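Long-range contacts in thiosulfate reductase (Thermus thermophilus, PDB 2VPZ), which probably reduces polysulfide or thiosulfate as a molybdenum oxidoreductase carrying one [4Fe-4S] cluster and two molybdopterin guanine dinucleotides: residues E69-S74 and F501-T506; G617-L622 and V739-A744; L669-G674 and N717-R722. One frame throughout, in Å; residues are numbered along the deposited sequence.

The three contacts fall into two regions on opposite sides of the chain's centre. Contact 1 comes first along the chain and joins the loop after strand 62-67, within the [4Fe-4S] domain, to strand 501-503; its centre is 44 Å from that of contact 2 and 42 Å from that of contact 3. Contacts 2 and 3 lie only 10 Å apart, centre to centre. They share the mixed sheet of the dinucleotide-binding domain, where strands 738-744 and 666-671 are neighbours and Arg740 N lies 2.9 Å from Val670 O, probably a hydrogen bond. Residues 669-722 fall between the two segments of contact 2. One region thus lies near the cluster, the other touches both dinucleotides.

Contact 1. Residues E69-S74 and F501-T506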
loop_
_atom_site.group_PDB
_atom_site.type_symbol
_atom_site.label_atom_id
_atom_site.label_comp_id
_atom_site.label_asym_id
_atom_site.label_seq_id
_atom_site.Cartn_x
_atom_site.Cartn_y
_atom_site.Cartn_z
ATOM N N GLU A 69 -8.527 12.885 33.464
ATOM C CA GLU A 69 -7.585 11.830 33.827
ATOM C C GLU A 69 -7.864 10.967 35.097
ATOM O O GLU A 69 -8.167 9.794 34.972
ATOM C CB GLU A 69 -6.112 12.376 33.751
ATOM C CG GLU A 69 -5.645 12.906 32.319
ATOM C CD GLU A 69 -5.189 11.800 31.329
ATOM O OE1 GLU A 69 -4.762 10.726 31.817
ATOM O OE2 GLU A 69 -5.228 12.027 30.077
ATOM N N ALA A 70 -7.857 11.520 36.299
ATOM C CA ALA A 70 -8.163 10.752 37.540
ATOM C C ALA A 70 -9.442 9.882 37.470
ATOM O O ALA A 70 -9.432 8.725 37.892
ATOM C CB ALA A 70 -8.251 11.709 38.783
ATOM N N ASN A 71 -10.541 10.427 36.952
ATOM C CA ASN A 71 -11.791 9.655 36.821
ATOM C C ASN A 71 -11.523 8.296 36.110
ATOM O O ASN A 71 -11.104 8.265 34.960
ATOM C CB ASN A 71 -12.875 10.424 36.048
ATOM C CG ASN A 71 -14.244 9.766 36.123
ATOM O OD1 ASN A 71 -14.896 9.782 37.172
ATOM N ND2 ASN A 71 -14.664 9.130 35.023
ATOM N N PRO A 72 -11.744 7.145 36.819
ATOM C CA PRO A 72 -11.535 5.806 36.225
ATOM C C PRO A 72 -12.401 5.402 34.999
ATOM O O PRO A 72 -12.144 4.385 34.351
ATOM C CB PRO A 72 -11.715 4.819 37.381
ATOM C CG PRO A 72 -11.615 5.667 38.651
ATOM C CD PRO A 72 -12.058 7.065 38.252
ATOM N N LYS A 73 -13.443 6.173 34.716
ATOM C CA LYS A 73 -14.342 5.908 33.584
ATOM C C LYS A 73 -13.924 6.643 32.296
ATOM O O LYS A 73 -13.655 6.013 31.281
ATOM C CB LYS A 73 -15.804 6.232 33.953
ATOM C CG LYS A 73 -16.458 5.251 34.928
ATOM C CD LYS A 73 -17.964 5.392 34.916
ATOM C CE LYS A 73 -18.674 4.240 35.628
ATOM N NZ LYS A 73 -18.986 3.104 34.705
ATOM N N SER A 74 -13.834 7.968 32.333
ATOM C CA SER A 74 -13.417 8.703 31.134
ATOM C C SER A 74 -11.888 8.715 30.874
ATOM O O SER A 74 -11.453 8.537 29.728
ATOM C CB SER A 74 -13.963 10.141 31.134
ATOM O OG SER A 74 -13.833 10.775 32.370
ATOM N N PHE A 501 -14.961 3.734 43.515
ATOM C CA PHE A 501 -14.939 5.184 43.571
ATOM C C PHE A 501 -16.305 5.863 43.705
ATOM O O PHE A 501 -17.354 5.242 43.498
ATOM C CB PHE A 501 -14.090 5.794 42.415
ATOM C CG PHE A 501 -14.564 5.428 41.000
ATOM C CD1 PHE A 501 -15.362 6.312 40.254
ATOM C CD2 PHE A 501 -14.208 4.201 40.414
ATOM C CE1 PHE A 501 -15.806 5.988 38.943
ATOM C CE2 PHE A 501 -14.637 3.850 39.106
ATOM C CZ PHE A 501 -15.439 4.748 38.370
ATOM N N ILE A 502 -16.287 7.138 44.067
ATOM C CA ILE A 502 -17.477 7.950 44.283
ATOM C C ILE A 502 -17.425 9.216 43.403
ATOM O O ILE A 502 -16.401 9.908 43.367
ATOM C CB ILE A 502 -17.571 8.339 45.816
ATOM C CG1 ILE A 502 -17.527 7.081 46.675
ATOM C CG2 ILE A 502 -18.845 9.175 46.092
ATOM C CD1 ILE A 502 -17.343 7.321 48.198
ATOM N N GLN A 503 -18.506 9.506 42.679
ATOM C CA GLN A 503 -18.548 10.704 41.825
ATOM C C GLN A 503 -19.614 11.712 42.270
ATOM O O GLN A 503 -20.641 11.320 42.818
ATOM C CB GLN A 503 -18.790 10.340 40.354
ATOM C CG GLN A 503 -18.211 9.023 39.864
ATOM C CD GLN A 503 -18.257 8.862 38.344
ATOM O OE1 GLN A 503 -17.237 8.619 37.701
ATOM N NE2 GLN A 503 -19.447 9.010 37.768
ATOM N N LEU A 504 -19.365 12.995 42.011
ATOM C CA LEU A 504 -20.283 14.092 42.344
ATOM C C LEU A 504 -20.517 15.067 41.162
ATOM O O LEU A 504 -19.556 15.506 40.521
ATOM C CB LEU A 504 -19.792 14.919 43.569
ATOM C CG LEU A 504 -20.681 15.972 44.285
ATOM C CD1 LEU A 504 -20.435 17.405 43.768
ATOM C CD2 LEU A 504 -22.171 15.594 44.138
ATOM N N ARG A 505 -21.785 15.365 40.866
ATOM C CA ARG A 505 -22.148 16.323 39.827
ATOM C C ARG A 505 -22.741 17.581 40.500
ATOM O O ARG A 505 -23.587 17.510 41.419
ATOM C CB ARG A 505 -23.109 15.758 38.748
ATOM C CG ARG A 505 -24.621 15.763 39.049
ATOM C CD ARG A 505 -25.507 15.777 37.766
ATOM N NE ARG A 505 -25.132 14.785 36.767
ATOM C CZ ARG A 505 -25.876 13.759 36.352
ATOM N NH1 ARG A 505 -27.081 13.565 36.854
ATOM N NH2 ARG A 505 -25.406 12.907 35.433
ATOM N N THR A 506 -22.247 18.730 40.030
ATOM C CA THR A 506 -22.573 20.075 40.486
ATOM C C THR A 506 -23.227 20.878 39.344
ATOM O O THR A 506 -22.885 20.687 38.176
ATOM C CB THR A 506 -21.251 20.788 40.950
ATOM O OG1 THR A 506 -20.749 20.178 42.143
ATOM C CG2 THR A 506 -21.464 22.289 41.155
#
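Pro72 and Phe501 meet tip to tip where the loop after strand 62-67, part of the [4Fe-4S] domain, lies against a three-stranded antiparallel sheet whose middle strand is 501-503. The main interaction is a CH-pi contact. Pro72 CG sits over one face of the Phe501 ring, 3.6 Å from the ring centroid and 17° off its normal. The neighbouring proline carbons spread across the same ring, CB lying 3.5 Å from Phe501 CE2 and CD nearer the CD1 side. Val495, Thr563 and Val565 of the two flanking strands also touch this phenylalanine side chain.

A second apolar contact comes from Lys73, which crosses Phe501 at about a right angle. Lys73 CG lies at the ring edge, near its plane, 3.6 Å from CZ. The far end of this lysine makes a cation-pi interaction with Trp49. The side chain comes within about 4 Å of that of Cys51, a cluster ligand, and about 7 Å of the [4Fe-4S] cluster itself (nearest atoms), and its positive charge may be felt there.

A polar tie leads from the sheet toward the cluster-binding segment. Gln503 is extended beyond CG (chi2 -169°), and its NE2 is hydrogen-bonded to Arg50 O; OE1 of the same Gln503 amide lies 2.7 Å from Asn71 OD1.

Contact 2. Residues G617-L622 and V739-A744; sequences GFYRLL and VRLEKA. With MGD (2-amino-5,6-dimercapto-7-methyl-3,7,8a,9-tetrahydro-8-oxa-1,3,9,10-tetraaza-anthracen-4-one guanosine dinucleotide), chain I.
Strands 619-624 and 738-744 are antiparallel neighbours in the mixed sheet of the dinucleotide-binding domain, and Tyr619 and Val739 form a hydrogen-bonded pair between them. Tyr619 N donates to Val739 O over 2.7 Å, and Val739 N returns a straighter bond of 2.8 Å to Tyr619 O. The short strand segments diverge steeply, their directions 100° apart, and direct pairing gives way at Gly617. There a water bridges the gap, donating to Gly617 O and accepting from Leu741 N.

The two paired side chains lie on the same face of the sheet. Leu621 CG makes a looser apolar contact with Val739 CB, at 4.4 Å, and Leu741 crosses Tyr619 at about a right angle, its CD2 being 4.1 Å from Tyr619 CD1. Tyr619 OH hydrogen-bonds to Glu655.

At the outer end, Phe618 and Arg740 run side by side in the same direction. Arg740 CD lies over a face of the Phe618 ring, 3.9 Å from its centroid, a CH-pi contact. The guanidinium plane is turned 73° from the ring and meets Phe618 CZ at its own edge, so the arginine's methylene chain, not its flat end, covers the aromatic face.

Farther along strand 619-624, Leu622 CD2 approaches N7 of the guanine of one bound dinucleotide at 3.8 Å. Strand 619-624, held between 738-744 and 692-696, belongs to the dinucleotide-binding domain, assigned to the double-psi beta-barrel clan.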
loop_
_atom_site.group_PDB
_atom_site.type_symbol
_atom_site.label_atom_id
_atom_site.label_comp_id
_atom_site.label_asym_id
_atom_site.label_seq_id
_atom_site.Cartn_x
_atom_site.Cartn_y
_atom_site.Cartn_z
ATOM N N GLY A 617 -40.566 -16.065 3.084
ATOM C CA GLY A 617 -40.921 -14.707 2.674
ATOM C C GLY A 617 -40.576 -13.695 3.783
ATOM O O GLY A 617 -40.652 -12.468 3.596
ATOM N N PHE A 618 -40.173 -14.209 4.945
ATOM C CA PHE A 618 -39.830 -13.410 6.141
ATOM C C PHE A 618 -38.360 -13.506 6.603
ATOM O O PHE A 618 -37.627 -14.372 6.147
ATOM C CB PHE A 618 -40.723 -13.821 7.325
ATOM C CG PHE A 618 -42.161 -13.345 7.237
ATOM C CD1 PHE A 618 -43.096 -14.022 6.458
ATOM C CD2 PHE A 618 -42.574 -12.219 7.957
ATOM C CE1 PHE A 618 -44.414 -13.590 6.382
ATOM C CE2 PHE A 618 -43.889 -11.769 7.907
ATOM C CZ PHE A 618 -44.817 -12.450 7.122
ATOM N N TYR A 619 -37.954 -12.610 7.503
ATOM C CA TYR A 619 -36.590 -12.595 8.074
ATOM C C TYR A 619 -36.618 -12.365 9.587
ATOM O O TYR A 619 -37.539 -11.725 10.081
ATOM C CB TYR A 619 -35.731 -11.503 7.443
ATOM C CG TYR A 619 -35.566 -11.638 5.960
ATOM C CD1 TYR A 619 -36.491 -11.064 5.081
ATOM C CD2 TYR A 619 -34.512 -12.389 5.424
ATOM C CE1 TYR A 619 -36.380 -11.233 3.700
ATOM C CE2 TYR A 619 -34.385 -12.575 4.044
ATOM C CZ TYR A 619 -35.322 -11.992 3.185
ATOM O OH TYR A 619 -35.200 -12.178 1.823
ATOM N N ARG A 620 -35.639 -12.884 10.335
ATOM C CA ARG A 620 -35.616 -12.601 11.758
ATOM C C ARG A 620 -35.159 -11.119 11.863
ATOM O O ARG A 620 -34.283 -10.681 11.125
ATOM C CB ARG A 620 -34.656 -13.524 12.529
ATOM C CG ARG A 620 -34.788 -13.440 14.064
ATOM C CD ARG A 620 -33.825 -14.407 14.779
ATOM N NE ARG A 620 -34.015 -15.810 14.413
ATOM C CZ ARG A 620 -34.930 -16.638 14.917
ATOM N NH1 ARG A 620 -35.785 -16.223 15.845
ATOM N NH2 ARG A 620 -34.985 -17.902 14.486
ATOM N N LEU A 621 -35.795 -10.361 12.765
ATOM C CA LEU A 621 -35.554 -8.936 13.002
ATOM C C LEU A 621 -34.466 -8.794 14.085
ATOM O O LEU A 621 -34.742 -9.071 15.256
ATOM C CB LEU A 621 -36.838 -8.252 13.475
ATOM C CG LEU A 621 -37.178 -6.757 13.284
ATOM C CD1 LEU A 621 -37.925 -6.203 14.519
ATOM C CD2 LEU A 621 -35.894 -5.970 13.010
ATOM N N LEU A 622 -33.229 -8.421 13.698
ATOM C CA LEU A 622 -32.147 -8.251 14.666
ATOM C C LEU A 622 -32.066 -6.715 14.886
ATOM O O LEU A 622 -32.582 -5.941 14.080
ATOM C CB LEU A 622 -30.835 -8.883 14.169
ATOM C CG LEU A 622 -30.818 -10.396 13.774
ATOM C CD1 LEU A 622 -29.394 -10.869 13.362
ATOM C CD2 LEU A 622 -31.352 -11.262 14.938
ATOM N N VAL A 739 -40.053 -10.389 10.202
ATOM C CA VAL A 739 -40.459 -9.255 9.404
ATOM C C VAL A 739 -40.222 -9.501 7.895
ATOM O O VAL A 739 -39.308 -10.257 7.537
ATOM C CB VAL A 739 -39.634 -8.022 9.905
ATOM C CG1 VAL A 739 -38.330 -7.901 9.116
ATOM C CG2 VAL A 739 -40.468 -6.769 9.876
ATOM N N ARG A 740 -41.064 -8.929 7.025
ATOM C CA ARG A 740 -40.879 -9.037 5.569
ATOM C C ARG A 740 -40.849 -7.614 4.960
ATOM O O ARG A 740 -41.386 -6.672 5.554
ATOM C CB ARG A 740 -41.954 -9.890 4.920
ATOM C CG ARG A 740 -43.250 -9.208 4.931
ATOM C CD ARG A 740 -44.372 -10.113 4.601
ATOM N NE ARG A 740 -45.299 -9.297 3.870
ATOM C CZ ARG A 740 -46.429 -8.848 4.357
ATOM N NH1 ARG A 740 -46.760 -9.175 5.587
ATOM N NH2 ARG A 740 -47.204 -8.032 3.640
ATOM N N LEU A 741 -40.211 -7.454 3.800
ATOM C CA LEU A 741 -40.056 -6.144 3.163
ATOM C C LEU A 741 -40.951 -5.904 1.932
ATOM O O LEU A 741 -41.016 -6.735 1.027
ATOM C CB LEU A 741 -38.572 -5.869 2.819
ATOM C CG LEU A 741 -37.282 -6.574 3.285
ATOM C CD1 LEU A 741 -36.176 -5.556 2.970
ATOM C CD2 LEU A 741 -37.204 -7.000 4.778
ATOM N N GLU A 742 -41.603 -4.745 1.911
ATOM C CA GLU A 742 -42.548 -4.325 0.878
ATOM C C GLU A 742 -42.054 -2.997 0.267
ATOM O O GLU A 742 -41.868 -2.027 0.998
ATOM C CB GLU A 742 -43.913 -4.157 1.562
ATOM C CG GLU A 742 -45.138 -3.787 0.721
ATOM C CD GLU A 742 -46.419 -3.660 1.576
ATOM O OE1 GLU A 742 -46.751 -2.526 2.002
ATOM O OE2 GLU A 742 -47.064 -4.714 1.826
ATOM N N LYS A 743 -41.820 -2.960 -1.046
ATOM C CA LYS A 743 -41.344 -1.749 -1.745
ATOM C C LYS A 743 -42.201 -0.501 -1.405
ATOM O O LYS A 743 -43.432 -0.545 -1.439
ATOM C CB LYS A 743 -41.320 -1.977 -3.270
ATOM C CG LYS A 743 -39.988 -1.652 -4.001
ATOM C CD LYS A 743 -39.394 -0.258 -3.690
ATOM C CE LYS A 743 -38.627 0.343 -4.899
ATOM N NZ LYS A 743 -38.406 -0.592 -6.076
ATOM N N ALA A 744 -41.544 0.610 -1.087
ATOM C CA ALA A 744 -42.224 1.848 -0.708
ATOM C C ALA A 744 -41.589 3.055 -1.413
ATOM O O ALA A 744 -40.537 2.909 -2.023
ATOM C CB ALA A 744 -42.146 2.024 0.838
HETATM P PB MGD I . -25.936 -7.614 22.092
HETATM O O1B MGD I . -27.396 -7.823 22.014
HETATM O O2B MGD I . -25.085 -8.593 22.726
HETATM O O3B MGD I . -25.981 -6.167 22.774
HETATM O O3A MGD I . -25.464 -3.754 23.395
HETATM P PA MGD I . -24.948 -5.235 23.559
HETATM O O1A MGD I . -24.950 -5.419 25.004
HETATM O O2A MGD I . -23.616 -5.328 22.983
HETATM O "O5'" MGD I . -25.353 -7.392 20.666
HETATM C "C5'" MGD I . -25.977 -6.859 19.496
HETATM C "C4'" MGD I . -25.423 -7.818 18.455
HETATM O "O4'" MGD I . -26.075 -9.030 18.796
HETATM C "C3'" MGD I . -25.784 -7.575 16.965
HETATM O "O3'" MGD I . -24.605 -7.649 16.122
HETATM C "C2'" MGD I . -26.735 -8.737 16.581
HETATM O "O2'" MGD I . -26.301 -9.301 15.350
HETATM C "C1'" MGD I . -26.376 -9.782 17.607
HETATM N N9 MGD I . -27.205 -11.015 17.710
HETATM C C8 MGD I . -28.549 -11.121 17.463
HETATM N N7 MGD I . -28.994 -12.396 17.643
HETATM C C5 MGD I . -27.908 -13.134 17.991
HETATM C C6 MGD I . -27.652 -14.568 18.243
HETATM O O6 MGD I . -28.628 -15.325 18.241
HETATM N N1 MGD I . -26.418 -14.964 18.550
HETATM C C2 MGD I . -25.364 -14.103 18.560
HETATM N N2 MGD I . -24.102 -14.562 18.876
HETATM N N3 MGD I . -25.515 -12.763 18.326
HETATM C C4 MGD I . -26.734 -12.227 18.043
HETATM C C10 MGD I . -26.504 -3.076 24.069
HETATM C C11 MGD I . -25.813 -2.294 25.138
HETATM O O11 MGD I . -25.051 -1.255 24.505
HETATM C C12 MGD I . -26.743 -1.858 26.299
HETATM S S12 MGD I . -27.734 -2.957 27.101
HETATM C C13 MGD I . -26.814 -0.557 26.759
HETATM S S13 MGD I . -27.765 -0.167 28.117
HETATM C C14 MGD I . -26.029 0.542 26.090
HETATM N N15 MGD I . -26.759 1.409 25.242
HETATM C C16 MGD I . -26.145 2.104 24.231
HETATM C C17 MGD I . -26.828 3.080 23.310
HETATM O O17 MGD I . -28.050 3.347 23.487
HETATM N N18 MGD I . -26.095 3.736 22.348
HETATM C C19 MGD I . -24.787 3.404 22.194
HETATM N N19 MGD I . -24.144 3.993 21.205
HETATM N N20 MGD I . -24.071 2.500 22.943
HETATM C C21 MGD I . -24.715 1.883 23.980
HETATM N N22 MGD I . -24.123 0.981 24.747
HETATM C C23 MGD I . -24.829 -0.073 25.399
HETATM O O HOH W 1 -39.565 -10.071 2.233
#

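Contact 3. Residues L669-G674 and N717-R722; sequences LVNQDG and NYLQTR. With MGD (2-amino-5,6-dimercapto-7-methyl-3,7,8a,9-tetrahydro-8-oxa-1,3,9,10-tetraaza-anthracen-4-one guanosine dinucleotide), chain H.
Leu719 crosses Leu669 at about a right angle, and its two methyl groups divide the contact. CD1 packs 3.8 Å from Leu669 CB, whereas CD2 turns to the backbone and lies 3.6 Å from Leu669 O. Leu621 of strand 619-624, two strands over in the sheet, also touches the Leu719 side chain, which is thereby buried against the sheet.

From Leu719 on, the touching parts run in nearly the same direction, and past it the side chains that meet become polar. Strand 666-671 ends in a type I turn from Asn671 to Gly674, closed by a bond of 2.9 Å from Gly674 N to Asn671 O. The side chains of its two central residues, Gln672 and Asp673, both reach Arg722, that of Asp673 starting toward it. Gln672 CG, set between its own backbone N and carbonyl carbon (chi1 72°), sits over the centre of the Arg722 guanidinium, 3.6 Å above its plane. Asp673 approaches the same guanidinium obliquely, with carboxylate and guanidinium planes 52° apart. Asp673 OD1 and Arg722 NH2 form a salt bridge at 2.8 Å, but the hydrogen bond within it is weak, with an N-H...O angle of 123°. Arg722 is exposed, extended from CG to NE, and so lies across the turn at the surface.

Between Leu719 and Thr721 the chain makes an inverse gamma turn centred on Gln720, with a weak bond from Thr721 N to Leu719 O. Gln720 CB points away from 669-674. Its OE1 accepts a weak bond of 3.0 Å from N19, the pterin amino group of a bound dinucleotide, and its NE2 bonds to Asp716. The hairpin end at 671-674 thus packs against a loop that, with Asn717 and Gln720, lines the pterin-binding pocket of a molybdopterin dinucleotide enzyme.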
loop_
_atom_site.group_PDB
_atom_site.type_symbol
_atom_site.label_atom_id
_atom_site.label_comp_id
_atom_site.label_asym_id
_atom_site.label_seq_id
_atom_site.Cartn_x
_atom_site.Cartn_y
_atom_site.Cartn_z
ATOM N N LEU A 669 -41.460 -2.265 6.620
ATOM C CA LEU A 669 -41.238 -3.561 7.293
ATOM C C LEU A 669 -42.625 -3.988 7.881
ATOM O O LEU A 669 -43.281 -3.228 8.593
ATOM C CB LEU A 669 -40.187 -3.450 8.444
ATOM C CG LEU A 669 -38.786 -3.024 7.978
ATOM C CD1 LEU A 669 -37.898 -2.719 9.184
ATOM C CD2 LEU A 669 -38.129 -4.098 7.068
ATOM N N VAL A 670 -43.068 -5.188 7.516
ATOM C CA VAL A 670 -44.348 -5.696 8.011
ATOM C C VAL A 670 -44.058 -6.972 8.855
ATOM O O VAL A 670 -43.330 -7.863 8.399
ATOM C CB VAL A 670 -45.333 -6.023 6.798
ATOM C CG1 VAL A 670 -46.781 -6.168 7.314
ATOM C CG2 VAL A 670 -45.249 -4.885 5.729
ATOM N N ASN A 671 -44.560 -7.050 10.085
ATOM C CA ASN A 671 -44.282 -8.238 10.899
ATOM C C ASN A 671 -45.330 -9.357 10.721
ATOM O O ASN A 671 -46.324 -9.164 10.019
ATOM C CB ASN A 671 -44.029 -7.910 12.413
ATOM C CG ASN A 671 -45.281 -7.426 13.169
ATOM O OD1 ASN A 671 -45.201 -7.121 14.377
ATOM N ND2 ASN A 671 -46.416 -7.362 12.487
ATOM N N GLN A 672 -45.081 -10.518 11.319
ATOM C CA GLN A 672 -45.968 -11.670 11.214
ATOM C C GLN A 672 -47.427 -11.320 11.621
ATOM O O GLN A 672 -48.372 -11.994 11.188
ATOM C CB GLN A 672 -45.401 -12.869 12.024
ATOM C CG GLN A 672 -45.476 -12.761 13.572
ATOM C CD GLN A 672 -44.453 -11.813 14.202
ATOM O OE1 GLN A 672 -44.764 -11.084 15.161
ATOM N NE2 GLN A 672 -43.216 -11.827 13.694
ATOM N N ASP A 673 -47.609 -10.256 12.408
ATOM C CA ASP A 673 -48.947 -9.808 12.834
ATOM C C ASP A 673 -49.535 -8.597 12.049
ATOM O O ASP A 673 -50.468 -7.955 12.531
ATOM C CB ASP A 673 -48.974 -9.491 14.350
ATOM C CG ASP A 673 -48.622 -10.703 15.228
ATOM O OD1 ASP A 673 -49.147 -11.806 14.960
ATOM O OD2 ASP A 673 -47.828 -10.547 16.178
ATOM N N GLY A 674 -48.990 -8.291 10.871
ATOM C CA GLY A 674 -49.456 -7.186 10.070
ATOM C C GLY A 674 -49.036 -5.743 10.383
ATOM O O GLY A 674 -49.344 -4.817 9.615
ATOM N N ASN A 717 -39.264 -1.635 18.080
ATOM C CA ASN A 717 -40.266 -1.872 19.152
ATOM C C ASN A 717 -41.722 -1.917 18.647
ATOM O O ASN A 717 -42.530 -2.694 19.158
ATOM C CB ASN A 717 -40.185 -0.807 20.251
ATOM C CG ASN A 717 -40.829 -1.271 21.543
ATOM O OD1 ASN A 717 -41.672 -0.589 22.135
ATOM N ND2 ASN A 717 -40.427 -2.448 21.987
ATOM N N TYR A 718 -42.072 -1.069 17.683
ATOM C CA TYR A 718 -43.428 -1.125 17.140
ATOM C C TYR A 718 -43.614 -2.416 16.322
ATOM O O TYR A 718 -44.741 -2.810 16.024
ATOM C CB TYR A 718 -43.772 0.089 16.275
ATOM C CG TYR A 718 -44.393 1.236 17.047
ATOM C CD1 TYR A 718 -43.599 2.093 17.788
ATOM C CD2 TYR A 718 -45.778 1.459 17.041
ATOM C CE1 TYR A 718 -44.149 3.150 18.505
ATOM C CE2 TYR A 718 -46.349 2.522 17.764
ATOM C CZ TYR A 718 -45.520 3.368 18.494
ATOM O OH TYR A 718 -46.027 4.435 19.203
ATOM N N LEU A 719 -42.525 -3.089 15.974
ATOM C CA LEU A 719 -42.629 -4.337 15.208
ATOM C C LEU A 719 -42.542 -5.545 16.118
ATOM O O LEU A 719 -42.838 -6.662 15.704
ATOM C CB LEU A 719 -41.523 -4.434 14.160
ATOM C CG LEU A 719 -41.679 -3.570 12.922
ATOM C CD1 LEU A 719 -40.329 -3.292 12.258
ATOM C CD2 LEU A 719 -42.620 -4.277 11.956
ATOM N N GLN A 720 -42.086 -5.311 17.348
ATOM C CA GLN A 720 -41.937 -6.374 18.347
ATOM C C GLN A 720 -43.250 -6.488 19.125
ATOM O O GLN A 720 -43.432 -6.003 20.241
ATOM C CB GLN A 720 -40.705 -6.099 19.238
ATOM C CG GLN A 720 -39.381 -6.431 18.512
ATOM C CD GLN A 720 -38.220 -5.463 18.791
ATOM O OE1 GLN A 720 -38.416 -4.364 19.322
ATOM N NE2 GLN A 720 -36.999 -5.868 18.399
ATOM N N THR A 721 -44.176 -7.146 18.457
ATOM C CA THR A 721 -45.517 -7.354 18.933
ATOM C C THR A 721 -45.626 -8.466 20.001
ATOM O O THR A 721 -46.378 -8.332 20.970
ATOM C CB THR A 721 -46.441 -7.647 17.708
ATOM O OG1 THR A 721 -47.100 -6.464 17.300
ATOM C CG2 THR A 721 -47.421 -8.759 18.028
ATOM N N ARG A 722 -44.840 -9.524 19.802
ATOM C CA ARG A 722 -44.767 -10.707 20.689
ATOM C C ARG A 722 -43.374 -10.836 21.361
ATOM O O ARG A 722 -42.434 -10.178 20.939
ATOM C CB ARG A 722 -45.017 -12.000 19.872
ATOM C CG ARG A 722 -46.234 -12.004 18.909
ATOM C CD ARG A 722 -46.150 -13.165 17.875
ATOM N NE ARG A 722 -47.325 -13.384 17.018
ATOM C CZ ARG A 722 -47.466 -14.382 16.141
ATOM N NH1 ARG A 722 -46.497 -15.275 15.989
ATOM N NH2 ARG A 722 -48.584 -14.502 15.415
HETATM P PB MGD H . -34.656 5.960 26.165
HETATM O O1B MGD H . -35.264 5.656 24.830
HETATM O O2B MGD H . -33.402 6.777 26.235
HETATM O O3B MGD H . -34.619 4.519 26.892
HETATM O O3A MGD H . -34.678 2.281 28.022
HETATM P PA MGD H . -34.920 3.829 28.327
HETATM O O1A MGD H . -33.910 4.507 29.238
HETATM O O2A MGD H . -36.377 3.959 28.598
HETATM O "O5'" MGD H . -35.692 6.740 27.044
HETATM C "C5'" MGD H . -35.290 7.760 27.959
HETATM C "C4'" MGD H . -36.543 8.583 28.260
HETATM O "O4'" MGD H . -36.083 9.388 29.339
HETATM C "C3'" MGD H . -36.974 9.538 27.177
HETATM O "O3'" MGD H . -38.367 9.784 27.407
HETATM C "C2'" MGD H . -36.119 10.776 27.492
HETATM O "O2'" MGD H . -36.761 11.888 26.926
HETATM C "C1'" MGD H . -36.112 10.814 29.022
HETATM N N9 MGD H . -34.993 11.536 29.736
HETATM C C8 MGD H . -33.722 11.623 29.339
HETATM N N7 MGD H . -32.933 12.300 30.205
HETATM C C5 MGD H . -33.703 12.642 31.261
HETATM C C6 MGD H . -33.523 13.343 32.609
HETATM O O6 MGD H . -32.407 13.855 32.978
HETATM N N1 MGD H . -34.647 13.427 33.393
HETATM C C2 MGD H . -35.875 12.933 33.042
HETATM N N2 MGD H . -36.984 13.034 33.838
HETATM N N3 MGD H . -36.039 12.295 31.875
HETATM C C4 MGD H . -35.055 12.120 30.932
HETATM C C10 MGD H . -33.359 1.663 28.138
HETATM C C11 MGD H . -33.550 0.186 28.056
HETATM O O11 MGD H . -34.459 -0.028 26.975
HETATM C C12 MGD H . -32.338 -0.657 27.909
HETATM S S12 MGD H . -30.970 -0.466 28.923
HETATM C C13 MGD H . -32.274 -1.661 27.033
HETATM S S13 MGD H . -30.961 -2.639 26.743
HETATM C C14 MGD H . -33.334 -2.122 26.192
HETATM N N15 MGD H . -32.967 -1.854 24.772
HETATM C C16 MGD H . -34.001 -2.050 23.888
HETATM C C17 MGD H . -33.894 -2.416 22.473
HETATM O O17 MGD H . -32.759 -2.539 21.924
HETATM N N18 MGD H . -35.021 -2.630 21.793
HETATM C C19 MGD H . -36.249 -2.519 22.337
HETATM N N19 MGD H . -37.387 -2.676 21.597
HETATM N N20 MGD H . -36.395 -2.219 23.630
HETATM C C21 MGD H . -35.369 -1.954 24.432
HETATM N N22 MGD H . -35.576 -1.589 25.702
HETATM C C23 MGD H . -34.564 -1.427 26.689
#